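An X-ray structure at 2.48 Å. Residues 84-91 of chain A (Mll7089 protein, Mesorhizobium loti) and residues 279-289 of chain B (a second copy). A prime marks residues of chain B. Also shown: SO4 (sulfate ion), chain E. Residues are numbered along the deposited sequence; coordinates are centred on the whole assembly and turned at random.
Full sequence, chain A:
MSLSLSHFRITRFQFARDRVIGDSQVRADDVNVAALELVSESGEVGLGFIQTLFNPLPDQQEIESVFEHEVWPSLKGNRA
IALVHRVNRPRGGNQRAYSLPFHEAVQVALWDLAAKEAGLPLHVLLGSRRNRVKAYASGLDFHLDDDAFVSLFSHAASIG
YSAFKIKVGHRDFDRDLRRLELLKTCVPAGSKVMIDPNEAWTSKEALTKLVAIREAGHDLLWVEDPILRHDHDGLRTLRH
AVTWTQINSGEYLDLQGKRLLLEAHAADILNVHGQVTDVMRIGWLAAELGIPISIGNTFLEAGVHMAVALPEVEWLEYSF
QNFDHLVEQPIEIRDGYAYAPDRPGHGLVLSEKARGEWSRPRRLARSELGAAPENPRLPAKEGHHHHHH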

# COMPACT_ATOMS: atom_id res chain seq x y z
N VAL A 84 3.00 39.27 -1.34
CA VAL A 84 2.68 38.17 -2.24
C VAL A 84 3.74 37.05 -2.18
O VAL A 84 3.52 35.97 -2.73
CB VAL A 84 2.51 38.64 -3.75
CG1 VAL A 84 1.33 39.61 -3.91
CG2 VAL A 84 3.79 39.20 -4.32
N HIS A 85 4.87 37.30 -1.54
CA HIS A 85 5.89 36.23 -1.44
C HIS A 85 5.81 35.51 -0.14
O HIS A 85 6.37 34.43 -0.01
CB HIS A 85 7.31 36.71 -1.70
CG HIS A 85 7.56 37.05 -3.13
ND1 HIS A 85 7.74 38.33 -3.56
CD2 HIS A 85 7.59 36.27 -4.23
CE1 HIS A 85 7.91 38.34 -4.87
NE2 HIS A 85 7.81 37.10 -5.31
N ARG A 86 5.08 36.08 0.81
CA ARG A 86 5.04 35.49 2.13
C ARG A 86 4.59 34.05 2.07
O ARG A 86 3.66 33.72 1.33
CB ARG A 86 4.10 36.27 3.04
CG ARG A 86 4.21 35.85 4.51
CD ARG A 86 3.74 37.04 5.32
NE ARG A 86 4.72 38.12 5.36
CZ ARG A 86 4.50 39.28 5.92
NH1 ARG A 86 3.30 39.52 6.44
NH2 ARG A 86 5.46 40.19 5.97
N VAL A 87 5.30 33.22 2.82
CA VAL A 87 4.94 31.84 3.14
C VAL A 87 4.45 31.82 4.59
O VAL A 87 5.23 32.15 5.50
CB VAL A 87 6.17 30.89 3.05
CG1 VAL A 87 5.80 29.52 3.57
CG2 VAL A 87 6.63 30.76 1.64
N ASN A 88 3.19 31.44 4.78
CA ASN A 88 2.55 31.32 6.11
C ASN A 88 2.31 29.86 6.45
O ASN A 88 2.06 29.06 5.56
CB ASN A 88 1.20 32.02 6.12
CG ASN A 88 1.31 33.54 5.92
OD1 ASN A 88 1.92 34.26 6.72
ND2 ASN A 88 0.65 34.03 4.90
N ARG A 89 2.37 29.48 7.73
CA ARG A 89 2.06 28.07 8.06
C ARG A 89 0.57 27.96 8.23
O ARG A 89 -0.06 28.93 8.61
CB ARG A 89 2.81 27.56 9.28
CG ARG A 89 4.15 26.88 8.93
CD ARG A 89 5.05 26.69 10.16
NE ARG A 89 5.06 27.91 10.98
CZ ARG A 89 5.97 28.21 11.90
NH1 ARG A 89 6.99 27.41 12.17
NH2 ARG A 89 5.86 29.35 12.55
N PRO A 90 -0.00 26.79 7.84
CA PRO A 90 -1.45 26.61 7.81
C PRO A 90 -2.03 27.04 9.13
O PRO A 90 -2.77 28.04 9.19
CB PRO A 90 -1.60 25.11 7.59
CG PRO A 90 -0.42 24.77 6.77
CD PRO A 90 0.69 25.58 7.37
N ARG A 91 -1.70 26.32 10.19
CA ARG A 91 -2.02 26.75 11.54
C ARG A 91 -3.33 27.59 11.65
O ARG A 91 -4.45 27.09 11.40
CB ARG A 91 -0.83 27.49 12.13
CG ARG A 91 -0.32 26.90 13.44
CD ARG A 91 1.17 27.21 13.66
NE ARG A 91 1.99 26.02 13.42
CZ ARG A 91 3.25 25.85 13.84
NH1 ARG A 91 3.86 26.83 14.51
NH2 ARG A 91 3.88 24.70 13.59
N VAL B 279 14.28 27.04 -3.11
CA VAL B 279 14.16 26.99 -1.65
C VAL B 279 12.85 27.62 -1.23
O VAL B 279 12.14 27.10 -0.34
CB VAL B 279 15.38 27.64 -0.94
CG1 VAL B 279 15.13 27.84 0.63
CG2 VAL B 279 16.62 26.79 -1.19
N MET B 280 12.46 28.70 -1.91
CA MET B 280 11.14 29.25 -1.59
C MET B 280 10.00 28.36 -2.09
O MET B 280 8.94 28.36 -1.50
CB MET B 280 10.94 30.74 -1.99
CG MET B 280 11.97 31.73 -1.36
SD MET B 280 11.97 31.90 0.42
CE MET B 280 10.35 32.59 0.63
N ARG B 281 10.19 27.63 -3.17
CA ARG B 281 9.15 26.67 -3.57
C ARG B 281 9.05 25.43 -2.65
O ARG B 281 7.94 25.07 -2.22
CB ARG B 281 9.26 26.29 -5.03
CG ARG B 281 9.04 27.50 -5.92
CD ARG B 281 9.61 27.30 -7.32
NE ARG B 281 9.01 28.28 -8.23
CZ ARG B 281 9.24 28.32 -9.54
NH1 ARG B 281 10.06 27.45 -10.11
NH2 ARG B 281 8.63 29.23 -10.28
N ILE B 282 10.16 24.79 -2.33
CA ILE B 282 10.11 23.70 -1.41
C ILE B 282 9.76 24.20 0.01
O ILE B 282 9.16 23.46 0.82
CB ILE B 282 11.38 22.82 -1.46
CG1 ILE B 282 11.04 21.39 -0.97
CG2 ILE B 282 12.52 23.40 -0.61
CD1 ILE B 282 10.39 20.55 -2.04
N GLY B 283 10.08 25.45 0.30
CA GLY B 283 9.67 26.02 1.58
C GLY B 283 8.16 26.26 1.72
O GLY B 283 7.63 26.12 2.83
N TRP B 284 7.48 26.63 0.64
CA TRP B 284 6.04 26.70 0.68
C TRP B 284 5.46 25.27 0.94
O TRP B 284 4.58 25.09 1.80
CB TRP B 284 5.45 27.30 -0.61
CG TRP B 284 4.07 26.87 -0.79
CD1 TRP B 284 2.96 27.25 -0.02
CD2 TRP B 284 3.59 25.88 -1.72
NE1 TRP B 284 1.83 26.57 -0.46
CE2 TRP B 284 2.19 25.72 -1.49
CE3 TRP B 284 4.20 25.13 -2.73
CZ2 TRP B 284 1.41 24.85 -2.25
CZ3 TRP B 284 3.44 24.27 -3.50
CH2 TRP B 284 2.05 24.13 -3.25
N LEU B 285 5.97 24.30 0.20
CA LEU B 285 5.57 22.89 0.29
C LEU B 285 5.78 22.30 1.66
O LEU B 285 4.82 21.79 2.26
CB LEU B 285 6.27 22.04 -0.78
CG LEU B 285 5.74 20.62 -0.96
CD1 LEU B 285 4.24 20.62 -1.31
CD2 LEU B 285 6.55 19.84 -2.00
N ALA B 286 7.02 22.40 2.17
CA ALA B 286 7.34 21.92 3.53
C ALA B 286 6.40 22.48 4.59
O ALA B 286 6.03 21.79 5.59
CB ALA B 286 8.75 22.25 3.86
N ALA B 287 6.02 23.73 4.39
CA ALA B 287 5.11 24.42 5.29
C ALA B 287 3.71 23.80 5.24
O ALA B 287 3.12 23.62 6.27
CB ALA B 287 5.05 25.91 4.97
N GLU B 288 3.20 23.46 4.06
CA GLU B 288 1.91 22.85 3.93
C GLU B 288 1.84 21.47 4.62
O GLU B 288 0.77 21.04 5.12
CB GLU B 288 1.59 22.66 2.45
CG GLU B 288 1.44 23.92 1.64
CD GLU B 288 0.25 24.77 2.09
OE1 GLU B 288 -0.86 24.61 1.49
OE2 GLU B 288 0.43 25.58 3.04
N LEU B 289 3.00 20.81 4.64
CA LEU B 289 3.23 19.47 5.11
C LEU B 289 3.64 19.42 6.58
O LEU B 289 3.58 18.35 7.19
CB LEU B 289 4.33 18.84 4.24
CG LEU B 289 3.98 18.43 2.77
CD1 LEU B 289 5.14 17.68 2.02
CD2 LEU B 289 2.69 17.57 2.76
S SO4 E . -1.85 32.86 1.96
O1 SO4 E . -2.36 34.24 2.27
O2 SO4 E . -1.30 32.16 3.16
O3 SO4 E . -3.08 32.14 1.52
O4 SO4 E . -0.85 32.80 0.85
O HOH W 1 1.88 27.95 3.28

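Residues 279′-289′ form a helix that begins earlier in chain B, whereas residues 84-91 of chain A adopt no regular helix or strand. From Arg86 to Arg89 the chain A backbone is extended, with phi between -109° and -56° and psi between 118° and 148°, and it runs beside the helix in the same general direction: Val87 lies nearest Trp284′ (CA to CA 5.8 Å), Arg89 nearest Ala287′ (5.5 Å between CA atoms) and Pro90 nearest Glu288′ (6.4 Å between CA atoms). The helix keeps its i to i+4 hydrogen bonding, from Gly283′ N to Val279′ O at 2.7 Å through Leu289′ N to Leu285′ O at 3.2 Å. No direct hydrogen bond crosses between the stretches, so the evidence points to packing, supplemented by one water. The buried surface, 320 Å² over both sides, is modest.

Val87 is the centre of the contact. Its CA-to-CB bond points toward the helix, and 78 Å² of the residue is covered. With chi1 at 172° (t), CG1 lies 3.9 Å from Ala287′ CB and 3.9 Å from Gly283′ O, while CG2 is 4.3 Å from both Met280′ CE and Trp284′ CB. A compact branched side chain thus touches successive turns of the helix. Met280′ reaches it with a folded m, m, m side chain. An ideal CB on Gly283′ would lie 2.8 Å from Val279′ O, a clash within the helix itself, and 5.1 Å from Val87 CG2, so the glycine is not what makes room for Val87; Gly283′ O also accepts from Ala287′ N at 3.3 Å.

Ala287′ is the main helix counterpart, with 57 Å² covered. Its small methyl points toward chain A and allows close approach: besides Val87, CB meets Arg89 CG at 4.2 Å. The CA-to-CB bond of Arg89 points sideways, and the residue contributes the aliphatic part of its chain here. Pro90 CD sits 3.3 Å from Ala287′ O, a close carbon-to-oxygen contact, and its CG lies 3.9 Å from Glu288′ OE2. Lacking a backbone N-H, the proline has no backbone proton to offer that carbonyl.

Glu288′ starts away from chain A at CB, but chi1 and chi2, both m, bring its end nearer. Water 1 can link the stretches there, lying 2.5 Å from Asn88 O and 2.8 Å from Glu288′ OE2, each within hydrogen-bonding geometry with the water as donor. Acceptors in reach outnumber its protons, so both bonds need not form at once. The CA-to-CB bond of Asn88 points away from the helix, and its ND2 donates to sulfate O2 at 3.2 Å with an angle of 168°, an ion probably acquired from the crystallisation liquor.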